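Local coordinates for protein type III effector HopU1 (Pseudomonas syringae pv. tomato, PDB 3U0J) that acts as an ADP-ribosyltransferase in plant immunity, probably transferring ADP-ribose from NAD+ to arginine side chains of an RNA-binding target protein, at residues 37-42 and 89-94; 48-53 and 144-149; 184-189 and 253-258; 203-206 and 210-213. One frame throughout, in Å; residues are numbered along the deposited sequence.

Along the chain the contacts fall into two pairs on opposite sides of the molecule's centre. Interactions 1 and 2 sit in the helical part, their centres about 10 Å apart; both draw on helix 41-52, touch one another, and have segments that alternate in sequence. Interactions 3 and 4 follow, with 203-206 and 210-213 falling between the two segments of interaction 3. Interaction 3 sets helix 176-188 against strand 248-257 of the five-stranded sheet, and interaction 4 folds up the loop after strand 199-201. Their centres are about 20 Å apart, and about 34 to 38 Å from those of the first pair. The buried pair thus ties helices together, while the other two shape the surface of the sheet region.

Interaction 1. Residues 37-42 and 89-94; sequences HYSTGQ and PEECSA
Ser39 brings its hydroxyl to one oxygen of the Glu91 carboxylate, and the whole contact between 37-42 and 89-94 runs through these two side chains. The OG of Ser39 donates a hydrogen bond to OE2 of Glu91, 2.6 Å away. It does not arrive in the plane of the acid: OG meets OE2 from above the carboxylate plane, 41° out of it. The rest of the serine stays further off, with its CB 3.6 Å from the same OE2. On the serine side, OG lies between the backbone N and the carbonyl carbon (chi1 55°), which turns it out of the loop toward the helix. On the other side, the glutamate chain bends at its second torsion as it reaches across from helix 89-99.

The segment 37-42 is extended until Thr40, the N-cap residue of helix 41-52, its OG1 bonding to the backbone N of Asp43. Within 89-94, Ser93 turns its OG back to the carbonyl O of Pro89 at 2.8 Å, and the backbone N of Ser93 reaches that oxygen from the opposite face.

Helix 145-162 supplies Ser153 and Arg157: OE2 of Glu91 also meets Ser153 OG and makes a salt bridge to Arg157 NE, while Ser39 OG is bonded to Arg157 NH2. Arg44 NH1 of helix 41-52 bonds to Ser39 OG too, and OE1 of Glu91 takes the backbone N of Tyr88.

Buried as it is, the Glu91 carboxylate is met by two hydroxyls, a guanidinium and a backbone N-H, an environment that would tend to keep it ionised and that joins three helices through one polar cluster.

Interaction 2. Residues 48-53 and 144-149; sequences YRFAAR and LSPHIK
Phe50 is the residue of helix 41-52 that reaches into the start of helix 145-162, meeting Pro146, His147 and Leu144 there. Just before it in sequence, Tyr48 serves a different neighbour: it packs on Ile65 and Met69 of helix 65-71, and its OH bonds to Asp66.

At Phe50 itself the contact can be followed outward from the backbone. CB rests on CB of Pro146 at 3.8 Å, the two side chains crossing at about a right angle. With CG anti to the backbone N (chi1 160°), the ring swings on past the proline to His147, where CE2 lies 3.5 Å from CB of the histidine. The two rings are related obliquely, centroids 5.9 Å apart and planes at 34°; the nearest part of the histidine is its CB, with CG next at 4.1 Å from CE2 of Phe50. CE1 of Phe50 comes 4.4 Å from CA of Leu144, whose side chain heads off to Tyr123 of helix 116-126.

The imidazole of His147 leads away from the phenyl, and its NE2 is hydrogen-bonded to ND1 of His98. Further along, Ala51 and Ala52 lean on Ile65, leaving Phe50 as the sole carrier of this contact.

Leu116 of helix 116-126 touches both Phe50 and His147. The result is a largely apolar helix-helix contact in the helical part of the protein, with Phe50 seated against the start of helix 145-162.

Interaction 3. Residues 184-189 and 253-258; sequences HLFDTG and EHASAL
Contacts with the aromatic ring dominate here: Phe186, near the C-terminal end of helix 176-188, is laid against the backbone of strand 248-257. Its CG is anti to its own backbone N (chi1 174°), which directs the phenyl toward the strand. The methyl of Ala255 comes in over one face as a CH-pi contact, its CB 4.0 Å from the centroid of the Phe186 ring and 21° off the normal. That methyl sits nearest the CD1 side, 3.7 Å from Phe186 CD1. The peptide carbon of His254 covers another part of the same face, again toward the rim.

The edge of the ring has a polar neighbour. Carbonyl O of Glu253 approaches CE2 of Phe186 at 3.1 Å, close to the ring plane, so the hydrogen-bearing rim rather than the pi cloud meets the oxygen. The side chains of Glu253 and His254 start out away from the helix.

Backbone interactions shape both partners. Glu253 and His254 lie opposite Val266 of strand 263-269 as a classic beta bulge. The helix ends in a Schellman motif at Gly189, where positive phi accompanies a bond from Gly189 N to Phe186 O of 3.2 Å. Thr188, next to Gly189, sends OG1 and its backbone N to the carbonyl O of His184 one turn back, from opposite faces.

The axes of 184-188 and 253-257 come within 8.9 Å, their N-to-C directions 136° apart. With no hydrogen bond between them, the two segments are probably held mainly by dispersion over the ring face, perhaps with a weak electrostatic match of aromatic rim and carbonyl at this surface site.

Interaction 4. Residues 203-206 and 210-213; sequences IKDS and FEPG
The cation-pi and CH-pi contacts belong to Lys204 and Phe210. Bent at its third torsion (chi3 91°), the lysine chain carries CE over the centre of the phenyl, 3.7 Å from the Phe210 centroid. NZ continues along nearly the same line, 4.5 Å from that centroid and 9° off the ring normal. Aliphatic and charged ends of the lysine thus use one face of the ring.

Both segments belong to the connection between strands 199-201 and 218-224, where the phosphate-nicotinamide loop lies in related ADP-ribosyltransferases. Here residues 204-206 have a helical shape, and Ser206 N bonds to Ile203 O.

Water makes the polar links. One molecule donates to Lys204 O and to OE2 of Glu211 while accepting from the backbone N of Phe210, joining the two limbs of the loop. A second donates to OD1 of Asp205 and OE1 of Glu211, at 2.7 Å from each.

Two like charges also come close: OD1 of Asp205 is 3.6 Å from OE1 of Glu211, the carboxylate planes turned 80° apart. The shared water would partly offset their repulsion, and their closeness could raise the pKa of either acid.

Interaction 1. Residues 37-42 and 89-94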
# COMPACT_ATOMS: atom_id res chain seq x y z
N HIS A 37 -1.66 8.98 -13.11
CA HIS A 37 -0.28 9.40 -13.12
C HIS A 37 0.66 8.30 -13.60
O HIS A 37 0.60 7.18 -13.10
CB HIS A 37 0.15 9.90 -11.74
CG HIS A 37 1.62 10.10 -11.61
ND1 HIS A 37 2.28 11.18 -12.16
CD2 HIS A 37 2.58 9.33 -11.03
CE1 HIS A 37 3.57 11.09 -11.90
NE2 HIS A 37 3.78 9.98 -11.22
N TYR A 38 1.52 8.63 -14.56
CA TYR A 38 2.65 7.79 -14.97
C TYR A 38 3.97 8.55 -14.86
O TYR A 38 4.06 9.71 -15.25
CB TYR A 38 2.49 7.27 -16.40
CG TYR A 38 1.29 6.40 -16.57
CD1 TYR A 38 1.38 5.02 -16.47
CD2 TYR A 38 0.03 6.96 -16.79
CE1 TYR A 38 0.26 4.22 -16.60
CE2 TYR A 38 -1.08 6.17 -16.93
CZ TYR A 38 -0.97 4.80 -16.84
OH TYR A 38 -2.09 4.01 -16.98
N SER A 39 4.98 7.88 -14.35
CA SER A 39 6.27 8.52 -14.10
C SER A 39 6.93 8.98 -15.38
O SER A 39 6.72 8.41 -16.46
CB SER A 39 7.19 7.55 -13.38
OG SER A 39 7.29 6.35 -14.11
N THR A 40 7.73 10.03 -15.25
CA THR A 40 8.57 10.54 -16.32
C THR A 40 10.01 10.27 -15.95
O THR A 40 10.30 9.82 -14.84
CB THR A 40 8.43 12.05 -16.44
OG1 THR A 40 8.98 12.67 -15.26
CG2 THR A 40 6.97 12.43 -16.56
N GLY A 41 10.91 10.57 -16.88
CA GLY A 41 12.33 10.41 -16.61
C GLY A 41 12.80 11.26 -15.43
O GLY A 41 13.60 10.80 -14.61
N GLN A 42 12.30 12.49 -15.33
CA GLN A 42 12.70 13.36 -14.24
C GLN A 42 12.21 12.78 -12.91
O GLN A 42 12.96 12.77 -11.92
CB GLN A 42 12.19 14.79 -14.46
CG GLN A 42 12.55 15.78 -13.36
CD GLN A 42 14.04 16.01 -13.23
OE1 GLN A 42 14.64 15.80 -12.15
NE2 GLN A 42 14.67 16.43 -14.34
N PRO A 89 12.57 -0.04 -12.83
CA PRO A 89 13.20 -0.46 -11.58
C PRO A 89 12.89 0.51 -10.43
O PRO A 89 12.72 0.10 -9.28
CB PRO A 89 14.68 -0.42 -11.90
CG PRO A 89 14.75 -0.67 -13.36
CD PRO A 89 13.54 0.01 -13.94
N GLU A 90 12.81 1.79 -10.75
CA GLU A 90 12.46 2.77 -9.74
C GLU A 90 11.06 2.46 -9.19
O GLU A 90 10.80 2.67 -8.01
CB GLU A 90 12.55 4.20 -10.31
CG GLU A 90 13.98 4.65 -10.68
CD GLU A 90 14.45 4.20 -12.09
OE1 GLU A 90 13.80 3.35 -12.73
OE2 GLU A 90 15.49 4.72 -12.55
N GLU A 91 10.18 1.92 -10.03
CA GLU A 91 8.83 1.60 -9.59
C GLU A 91 8.81 0.34 -8.75
O GLU A 91 8.18 0.28 -7.68
CB GLU A 91 7.88 1.51 -10.78
CG GLU A 91 7.44 2.87 -11.26
CD GLU A 91 7.18 2.94 -12.76
OE1 GLU A 91 7.52 1.97 -13.48
OE2 GLU A 91 6.63 3.97 -13.21
N CYS A 92 9.52 -0.68 -9.21
CA CYS A 92 9.64 -1.88 -8.38
C CYS A 92 10.16 -1.51 -7.00
O CYS A 92 9.60 -1.93 -6.00
CB CYS A 92 10.57 -2.90 -9.04
SG CYS A 92 9.88 -3.54 -10.55
N SER A 93 11.21 -0.69 -6.98
CA SER A 93 11.84 -0.26 -5.73
C SER A 93 10.87 0.49 -4.81
O SER A 93 10.90 0.31 -3.59
CB SER A 93 13.07 0.61 -6.02
OG SER A 93 14.01 -0.08 -6.83
N ALA A 94 10.03 1.33 -5.40
CA ALA A 94 9.07 2.07 -4.62
C ALA A 94 8.09 1.07 -3.99
O ALA A 94 7.77 1.17 -2.81
CB ALA A 94 8.36 3.07 -5.47

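Interaction 2. Residues 48-53 and 144-149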
# COMPACT_ATOMS: atom_id res chain seq x y z
N TYR A 48 15.17 8.15 -7.25
CA TYR A 48 16.48 7.61 -6.92
C TYR A 48 17.19 8.46 -5.85
O TYR A 48 17.72 7.92 -4.88
CB TYR A 48 17.36 7.50 -8.17
CG TYR A 48 18.72 7.02 -7.82
CD1 TYR A 48 18.95 5.69 -7.56
CD2 TYR A 48 19.78 7.91 -7.67
CE1 TYR A 48 20.21 5.24 -7.18
CE2 TYR A 48 21.05 7.47 -7.30
CZ TYR A 48 21.26 6.13 -7.06
OH TYR A 48 22.50 5.67 -6.69
N ARG A 49 17.19 9.78 -6.03
CA ARG A 49 17.82 10.66 -5.06
C ARG A 49 17.07 10.66 -3.73
O ARG A 49 17.68 10.78 -2.67
CB ARG A 49 17.93 12.10 -5.60
CG ARG A 49 19.19 12.39 -6.43
CD ARG A 49 20.46 11.70 -5.86
NE ARG A 49 21.46 11.54 -6.90
CZ ARG A 49 22.62 10.90 -6.74
NH1 ARG A 49 22.93 10.39 -5.56
NH2 ARG A 49 23.47 10.80 -7.77
N PHE A 50 15.75 10.54 -3.80
CA PHE A 50 14.93 10.48 -2.60
C PHE A 50 15.31 9.25 -1.83
O PHE A 50 15.57 9.32 -0.63
CB PHE A 50 13.44 10.41 -2.94
CG PHE A 50 12.57 9.86 -1.82
CD1 PHE A 50 12.14 10.69 -0.79
CD2 PHE A 50 12.20 8.53 -1.79
CE1 PHE A 50 11.33 10.19 0.25
CE2 PHE A 50 11.40 8.03 -0.76
CZ PHE A 50 10.97 8.88 0.26
N ALA A 51 15.32 8.13 -2.54
CA ALA A 51 15.51 6.84 -1.90
C ALA A 51 16.93 6.67 -1.39
O ALA A 51 17.20 5.86 -0.49
CB ALA A 51 15.16 5.71 -2.86
N ALA A 52 17.85 7.44 -1.98
CA ALA A 52 19.26 7.25 -1.68
C ALA A 52 19.53 7.81 -0.31
O ALA A 52 20.50 7.43 0.35
CB ALA A 52 20.13 7.92 -2.72
N ARG A 53 18.66 8.72 0.11
CA ARG A 53 18.79 9.37 1.41
C ARG A 53 18.12 8.62 2.55
O ARG A 53 18.34 8.95 3.71
CB ARG A 53 18.26 10.80 1.36
CG ARG A 53 19.27 11.84 0.88
CD ARG A 53 18.73 13.26 1.15
NE ARG A 53 17.34 13.36 0.71
CZ ARG A 53 16.96 13.87 -0.46
NH1 ARG A 53 17.87 14.35 -1.30
NH2 ARG A 53 15.67 13.91 -0.78
N LEU A 144 8.13 13.91 0.44
CA LEU A 144 7.64 12.56 0.17
C LEU A 144 7.14 12.33 -1.26
O LEU A 144 7.05 11.18 -1.71
CB LEU A 144 6.54 12.18 1.16
CG LEU A 144 6.94 12.39 2.62
CD1 LEU A 144 5.74 12.35 3.51
CD2 LEU A 144 7.94 11.36 3.03
N SER A 145 6.82 13.40 -1.98
CA SER A 145 6.16 13.25 -3.28
C SER A 145 6.92 12.38 -4.27
O SER A 145 6.31 11.62 -5.00
CB SER A 145 5.81 14.60 -3.89
OG SER A 145 6.96 15.39 -3.91
N PRO A 146 8.26 12.47 -4.29
CA PRO A 146 8.95 11.59 -5.23
C PRO A 146 8.54 10.13 -5.05
O PRO A 146 8.48 9.41 -6.02
CB PRO A 146 10.42 11.78 -4.87
CG PRO A 146 10.49 13.06 -4.18
CD PRO A 146 9.21 13.22 -3.45
N HIS A 147 8.25 9.72 -3.82
CA HIS A 147 7.84 8.34 -3.57
C HIS A 147 6.34 8.14 -3.81
O HIS A 147 5.90 7.10 -4.31
CB HIS A 147 8.19 7.93 -2.13
CG HIS A 147 7.69 6.57 -1.75
ND1 HIS A 147 8.40 5.42 -2.01
CD2 HIS A 147 6.56 6.19 -1.10
CE1 HIS A 147 7.72 4.38 -1.55
NE2 HIS A 147 6.61 4.82 -0.99
N ILE A 148 5.54 9.13 -3.43
CA ILE A 148 4.12 8.98 -3.61
C ILE A 148 3.86 8.80 -5.09
O ILE A 148 3.09 7.92 -5.50
CB ILE A 148 3.33 10.18 -3.07
CG1 ILE A 148 3.40 10.18 -1.54
CG2 ILE A 148 1.91 10.09 -3.52
CD1 ILE A 148 2.90 11.44 -0.88
N LYS A 149 4.54 9.61 -5.89
CA LYS A 149 4.33 9.60 -7.33
C LYS A 149 4.85 8.30 -7.90
O LYS A 149 4.18 7.69 -8.72
CB LYS A 149 4.97 10.82 -8.01
CG LYS A 149 4.48 12.17 -7.47
CD LYS A 149 4.75 13.32 -8.44
CE LYS A 149 6.24 13.42 -8.83
NZ LYS A 149 6.48 14.42 -9.92

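Interaction 3. Residues 184-189 and 253-258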
# COMPACT_ATOMS: atom_id res chain seq x y z
N HIS A 184 -21.66 2.58 12.00
CA HIS A 184 -22.32 3.82 11.63
C HIS A 184 -22.29 4.11 10.13
O HIS A 184 -23.30 4.46 9.53
CB HIS A 184 -21.75 4.99 12.41
CG HIS A 184 -22.44 6.28 12.12
ND1 HIS A 184 -23.75 6.52 12.49
CD2 HIS A 184 -22.02 7.40 11.48
CE1 HIS A 184 -24.10 7.73 12.10
NE2 HIS A 184 -23.07 8.29 11.49
N LEU A 185 -21.11 4.00 9.52
CA LEU A 185 -20.97 4.24 8.10
C LEU A 185 -21.92 3.33 7.34
O LEU A 185 -22.64 3.77 6.43
CB LEU A 185 -19.53 3.96 7.67
CG LEU A 185 -18.59 5.13 7.35
CD1 LEU A 185 -19.10 6.41 7.93
CD2 LEU A 185 -17.17 4.86 7.83
N PHE A 186 -21.91 2.06 7.74
CA PHE A 186 -22.80 1.05 7.18
C PHE A 186 -24.27 1.44 7.29
O PHE A 186 -25.01 1.46 6.29
CB PHE A 186 -22.59 -0.27 7.90
CG PHE A 186 -23.55 -1.34 7.50
CD1 PHE A 186 -24.41 -1.90 8.42
CD2 PHE A 186 -23.61 -1.76 6.17
CE1 PHE A 186 -25.31 -2.90 8.04
CE2 PHE A 186 -24.51 -2.77 5.77
CZ PHE A 186 -25.36 -3.34 6.71
N ASP A 187 -24.69 1.75 8.52
CA ASP A 187 -26.07 2.08 8.81
C ASP A 187 -26.58 3.28 8.01
O ASP A 187 -27.77 3.37 7.73
CB ASP A 187 -26.25 2.33 10.31
CG ASP A 187 -26.27 1.04 11.10
OD1 ASP A 187 -26.60 -0.01 10.51
OD2 ASP A 187 -25.98 1.08 12.32
N THR A 188 -25.69 4.20 7.66
CA THR A 188 -26.12 5.43 7.00
C THR A 188 -25.66 5.53 5.56
O THR A 188 -25.86 6.55 4.93
CB THR A 188 -25.61 6.69 7.73
OG1 THR A 188 -24.19 6.61 7.86
CG2 THR A 188 -26.26 6.80 9.11
N GLY A 189 -25.06 4.46 5.05
CA GLY A 189 -24.70 4.39 3.64
C GLY A 189 -23.48 5.22 3.25
O GLY A 189 -23.21 5.45 2.07
N GLU A 253 -21.30 -3.24 2.11
CA GLU A 253 -22.50 -4.03 1.82
C GLU A 253 -23.11 -4.69 3.08
O GLU A 253 -24.32 -4.61 3.27
CB GLU A 253 -22.22 -5.11 0.76
CG GLU A 253 -21.44 -4.67 -0.49
CD GLU A 253 -22.33 -4.16 -1.62
OE1 GLU A 253 -21.84 -4.00 -2.77
OE2 GLU A 253 -23.53 -3.91 -1.36
N HIS A 254 -22.29 -5.32 3.91
CA HIS A 254 -22.78 -6.03 5.09
C HIS A 254 -21.87 -5.77 6.28
O HIS A 254 -20.72 -5.41 6.10
CB HIS A 254 -22.85 -7.55 4.84
CG HIS A 254 -23.48 -7.91 3.52
ND1 HIS A 254 -24.85 -7.89 3.32
CD2 HIS A 254 -22.93 -8.29 2.34
CE1 HIS A 254 -25.11 -8.24 2.07
NE2 HIS A 254 -23.97 -8.49 1.46
N ALA A 255 -22.37 -5.95 7.49
CA ALA A 255 -21.58 -5.72 8.69
C ALA A 255 -22.18 -6.52 9.84
O ALA A 255 -23.35 -6.35 10.17
CB ALA A 255 -21.59 -4.24 9.03
N SER A 256 -21.40 -7.42 10.38
CA SER A 256 -21.88 -8.35 11.34
C SER A 256 -20.83 -8.82 12.32
O SER A 256 -19.69 -8.64 12.13
CB SER A 256 -22.45 -9.54 10.60
OG SER A 256 -21.56 -10.01 9.64
N ALA A 257 -21.26 -9.45 13.38
CA ALA A 257 -20.34 -9.97 14.36
C ALA A 257 -19.85 -11.33 14.00
O ALA A 257 -20.39 -11.97 13.16
CB ALA A 257 -20.98 -10.01 15.65
N LEU A 258 -18.78 -11.72 14.64
CA LEU A 258 -18.18 -13.02 14.54
C LEU A 258 -17.98 -13.50 15.95
O LEU A 258 -18.75 -13.24 16.79
CB LEU A 258 -16.85 -12.92 13.84
CG LEU A 258 -16.76 -12.21 12.51
CD1 LEU A 258 -15.36 -12.01 12.11
CD2 LEU A 258 -17.44 -12.98 11.48

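Interaction 4. Residues 203-206 and 210-213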
# COMPACT_ATOMS: atom_id res chain seq x y z
N ILE A 203 -5.10 -14.03 0.83
CA ILE A 203 -5.19 -15.16 1.72
C ILE A 203 -5.89 -14.81 3.04
O ILE A 203 -5.35 -14.05 3.87
CB ILE A 203 -3.79 -15.71 2.03
CG1 ILE A 203 -2.95 -15.77 0.74
CG2 ILE A 203 -3.88 -17.06 2.69
CD1 ILE A 203 -1.42 -15.84 1.01
N LYS A 204 -7.09 -15.37 3.24
CA LYS A 204 -7.84 -15.15 4.47
C LYS A 204 -6.97 -15.28 5.71
O LYS A 204 -7.03 -14.43 6.60
CB LYS A 204 -9.03 -16.09 4.56
CG LYS A 204 -10.34 -15.43 4.20
CD LYS A 204 -11.54 -16.37 4.30
CE LYS A 204 -12.19 -16.31 5.68
NZ LYS A 204 -13.48 -17.09 5.74
N ASP A 205 -6.15 -16.32 5.79
CA ASP A 205 -5.34 -16.49 6.99
C ASP A 205 -4.42 -15.32 7.28
O ASP A 205 -4.16 -14.99 8.44
CB ASP A 205 -4.54 -17.79 6.94
CG ASP A 205 -5.38 -19.00 7.27
OD1 ASP A 205 -6.55 -18.81 7.69
OD2 ASP A 205 -4.89 -20.14 7.11
N SER A 206 -3.93 -14.68 6.22
CA SER A 206 -2.94 -13.63 6.37
C SER A 206 -3.49 -12.33 6.99
O SER A 206 -2.74 -11.52 7.53
CB SER A 206 -2.26 -13.36 5.03
OG SER A 206 -1.58 -14.52 4.57
N PHE A 210 -9.80 -13.84 11.32
CA PHE A 210 -10.95 -14.74 11.30
C PHE A 210 -10.96 -15.83 12.35
O PHE A 210 -11.98 -16.08 12.99
CB PHE A 210 -11.13 -15.33 9.92
CG PHE A 210 -11.71 -14.37 8.94
CD1 PHE A 210 -10.91 -13.77 7.99
CD2 PHE A 210 -13.05 -14.06 8.98
CE1 PHE A 210 -11.44 -12.88 7.10
CE2 PHE A 210 -13.60 -13.18 8.08
CZ PHE A 210 -12.80 -12.59 7.15
N GLU A 211 -9.83 -16.50 12.53
CA GLU A 211 -9.81 -17.55 13.53
C GLU A 211 -9.55 -16.95 14.90
O GLU A 211 -8.68 -16.10 15.05
CB GLU A 211 -8.78 -18.64 13.19
CG GLU A 211 -7.42 -18.12 12.73
CD GLU A 211 -7.44 -17.51 11.32
OE1 GLU A 211 -8.41 -17.77 10.56
OE2 GLU A 211 -6.49 -16.77 10.98
N PRO A 212 -10.33 -17.36 15.90
CA PRO A 212 -9.82 -17.03 17.22
C PRO A 212 -8.56 -17.86 17.35
O PRO A 212 -8.46 -18.89 16.68
CB PRO A 212 -10.91 -17.54 18.16
CG PRO A 212 -12.16 -17.65 17.28
CD PRO A 212 -11.64 -18.05 15.94
N GLY A 213 -7.59 -17.41 18.14
CA GLY A 213 -7.69 -16.15 18.84
C GLY A 213 -6.59 -15.27 18.29
O GLY A 213 -5.54 -15.09 18.91
O HOH W 1 -7.45 -14.33 9.47
O HOH W 2 -9.03 -17.84 7.98